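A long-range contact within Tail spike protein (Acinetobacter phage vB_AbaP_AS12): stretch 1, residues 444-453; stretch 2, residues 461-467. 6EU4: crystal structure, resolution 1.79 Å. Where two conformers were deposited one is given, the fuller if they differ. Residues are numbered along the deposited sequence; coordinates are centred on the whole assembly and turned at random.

Stretch 1 444-453: YYTTNASVDA
Stretch 2 461-467: QDGAKFS

Two short strand segments run antiparallel, with Val 451 opposite Asp 462 (CA-CA 5.4 Å) and Asp 452 opposite Gln 461 (CA-CA 4.4 Å). The first is a hydrogen-bonded pair: Val 451 N donates to Asp 462 O and Asp 462 N to Val 451 O, each at 3.0 Å, so both residues satisfy their amides and carbonyls in one ring. Backbone angles are extended, near -138/148 at Val 451 and -154/155 at Asp 462. The second pair has no such backbone bonds; its side chains, on the same face, make the link instead. Gln 461 (m, t, chi3 -52°), whose amide offers a carboxylate a donor, donates from NE2 to OD2 of Asp 452 (t) at 3.1 Å; both carboxylate oxygens of Asp 452 are also bonded just outside the two stretches.

Val 451 (m) and Asp 462 (t) share the other face, where Val 451 CG2 lies 4.1 Å from Asp 462 CB. The carboxylate of Asp 462 is well used: OD2 accepts from Tyr 445 OH at 2.7 Å, at the edge of the p-rotamer tyrosine ring, whose length carries the hydroxyl there, while OD1 takes a weak bond from Gly 463 N at 2.9 Å.

Beyond the pairing, a type I turn runs from Gly 463 to Phe 466 through Ala 464 (-65/-25) and Lys 465 (-77/-9), closed by Phe 466 N to Gly 463 O at 2.9 Å. Gly 463 adopts 108/173, where a CB would jam against the preceding carbonyl and also clash with Ser 450 OG and Ala 449 O. Small Ser 450 (m) fits against this turn: its OG accepts from Lys 465 N at 3.1 Å, nearly straight at 170°. Ala 464 N instead donates to a water at 2.9 Å, which in turn donates to Ala 449 O at 3.0 Å.

Phe 466 (m, chi2 -78°) packs its buried ring, flat and apolar as the site suits, against the strand, its CZ 3.4 Å from Asp 452 CB and its CE2 4.0 Å from Ser 450 CB, the latter at the ring edge.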

# COMPACT_ATOMS: atom_id res chain seq x y z
N TYR A 444 26.09 -6.50 -0.64
CA TYR A 444 26.97 -7.55 -0.15
C TYR A 444 26.15 -8.53 0.67
O TYR A 444 25.41 -8.11 1.56
CB TYR A 444 28.08 -6.95 0.70
CG TYR A 444 28.87 -5.95 -0.12
CD1 TYR A 444 29.72 -6.39 -1.13
CD2 TYR A 444 28.71 -4.59 0.05
CE1 TYR A 444 30.44 -5.49 -1.92
CE2 TYR A 444 29.40 -3.69 -0.72
CZ TYR A 444 30.26 -4.14 -1.72
OH TYR A 444 30.94 -3.22 -2.49
N TYR A 445 26.32 -9.82 0.41
CA TYR A 445 25.49 -10.81 1.09
C TYR A 445 26.30 -12.05 1.39
O TYR A 445 27.32 -12.33 0.75
CB TYR A 445 24.25 -11.15 0.26
CG TYR A 445 24.51 -11.72 -1.12
CD1 TYR A 445 24.79 -10.88 -2.20
CD2 TYR A 445 24.42 -13.08 -1.36
CE1 TYR A 445 25.01 -11.38 -3.45
CE2 TYR A 445 24.64 -13.60 -2.63
CZ TYR A 445 24.93 -12.74 -3.68
OH TYR A 445 25.16 -13.26 -4.92
N THR A 446 25.87 -12.78 2.42
CA THR A 446 26.58 -13.99 2.81
C THR A 446 26.04 -15.22 2.08
O THR A 446 25.01 -15.18 1.40
CB THR A 446 26.48 -14.21 4.32
OG1 THR A 446 25.11 -14.46 4.65
CG2 THR A 446 26.97 -12.98 5.09
N THR A 447 26.75 -16.34 2.24
CA THR A 447 26.31 -17.57 1.60
C THR A 447 25.00 -18.10 2.17
O THR A 447 24.38 -18.96 1.56
CB THR A 447 27.39 -18.66 1.70
OG1 THR A 447 27.79 -18.81 3.06
CG2 THR A 447 28.60 -18.30 0.89
N ASN A 448 24.62 -17.60 3.35
CA ASN A 448 23.35 -17.88 4.00
C ASN A 448 22.51 -16.61 3.94
O ASN A 448 22.20 -16.00 4.97
CB ASN A 448 23.56 -18.33 5.44
CG ASN A 448 22.26 -18.68 6.14
OD1 ASN A 448 21.30 -19.09 5.51
ND2 ASN A 448 22.25 -18.52 7.46
N ALA A 449 22.24 -16.16 2.72
CA ALA A 449 21.33 -15.04 2.50
C ALA A 449 20.85 -15.14 1.07
O ALA A 449 21.40 -15.89 0.25
CB ALA A 449 22.01 -13.70 2.76
N SER A 450 19.82 -14.36 0.76
CA SER A 450 19.24 -14.31 -0.57
C SER A 450 19.08 -12.87 -1.02
O SER A 450 18.80 -11.98 -0.22
CB SER A 450 17.87 -15.00 -0.61
OG SER A 450 18.01 -16.41 -0.33
N VAL A 451 19.24 -12.67 -2.33
CA VAL A 451 19.06 -11.35 -2.94
C VAL A 451 18.31 -11.51 -4.25
O VAL A 451 18.44 -12.51 -4.96
CB VAL A 451 20.40 -10.62 -3.19
CG1 VAL A 451 21.11 -10.32 -1.87
CG2 VAL A 451 21.30 -11.44 -4.10
N ASP A 452 17.52 -10.48 -4.57
CA ASP A 452 16.85 -10.35 -5.87
C ASP A 452 16.87 -8.86 -6.14
O ASP A 452 15.99 -8.13 -5.70
CB ASP A 452 15.44 -10.92 -5.87
CG ASP A 452 14.76 -10.82 -7.22
OD1 ASP A 452 15.31 -10.16 -8.12
OD2 ASP A 452 13.65 -11.38 -7.37
N ALA A 453 17.93 -8.40 -6.81
CA ALA A 453 18.23 -6.97 -6.83
C ALA A 453 18.74 -6.55 -8.20
O ALA A 453 19.69 -7.14 -8.73
CB ALA A 453 19.27 -6.59 -5.78
N GLN A 461 19.81 -12.61 -8.88
CA GLN A 461 19.10 -13.47 -7.95
C GLN A 461 20.06 -14.54 -7.43
O GLN A 461 20.72 -15.23 -8.22
CB GLN A 461 17.89 -14.12 -8.62
CG GLN A 461 16.84 -13.14 -9.12
CD GLN A 461 15.69 -13.83 -9.83
OE1 GLN A 461 15.89 -14.64 -10.73
NE2 GLN A 461 14.47 -13.53 -9.41
N ASP A 462 20.12 -14.69 -6.11
CA ASP A 462 20.99 -15.70 -5.52
C ASP A 462 20.43 -16.10 -4.16
O ASP A 462 19.73 -15.33 -3.51
CB ASP A 462 22.41 -15.15 -5.39
CG ASP A 462 23.48 -16.24 -5.28
OD1 ASP A 462 23.15 -17.44 -5.32
OD2 ASP A 462 24.67 -15.86 -5.17
N GLY A 463 20.76 -17.31 -3.72
CA GLY A 463 20.42 -17.74 -2.38
C GLY A 463 19.31 -18.78 -2.39
O GLY A 463 18.71 -19.09 -3.42
N ALA A 464 19.05 -19.33 -1.20
CA ALA A 464 18.13 -20.46 -1.10
C ALA A 464 16.69 -20.10 -1.49
O ALA A 464 15.92 -20.99 -1.86
CB ALA A 464 18.14 -21.01 0.32
N LYS A 465 16.31 -18.83 -1.39
CA LYS A 465 14.96 -18.45 -1.79
C LYS A 465 14.81 -18.37 -3.30
O LYS A 465 13.68 -18.24 -3.80
CB LYS A 465 14.59 -17.12 -1.15
CG LYS A 465 14.49 -17.24 0.38
CD LYS A 465 13.84 -16.06 1.01
CE LYS A 465 13.80 -16.23 2.53
NZ LYS A 465 12.99 -17.42 2.94
N PHE A 466 15.91 -18.47 -4.05
CA PHE A 466 15.91 -18.34 -5.50
C PHE A 466 16.70 -19.52 -6.07
O PHE A 466 17.78 -19.37 -6.66
CB PHE A 466 16.50 -17.01 -5.92
CG PHE A 466 15.76 -15.84 -5.35
CD1 PHE A 466 14.56 -15.44 -5.90
CD2 PHE A 466 16.25 -15.16 -4.26
CE1 PHE A 466 13.87 -14.38 -5.38
CE2 PHE A 466 15.55 -14.10 -3.74
CZ PHE A 466 14.36 -13.72 -4.29
N SER A 467 16.15 -20.71 -5.89
CA SER A 467 16.82 -21.94 -6.31
C SER A 467 16.54 -22.29 -7.76
O SER A 467 17.40 -22.86 -8.44
CB SER A 467 16.37 -23.11 -5.44
OG SER A 467 16.89 -24.33 -5.92
O HOH W 1 20.91 -18.81 0.94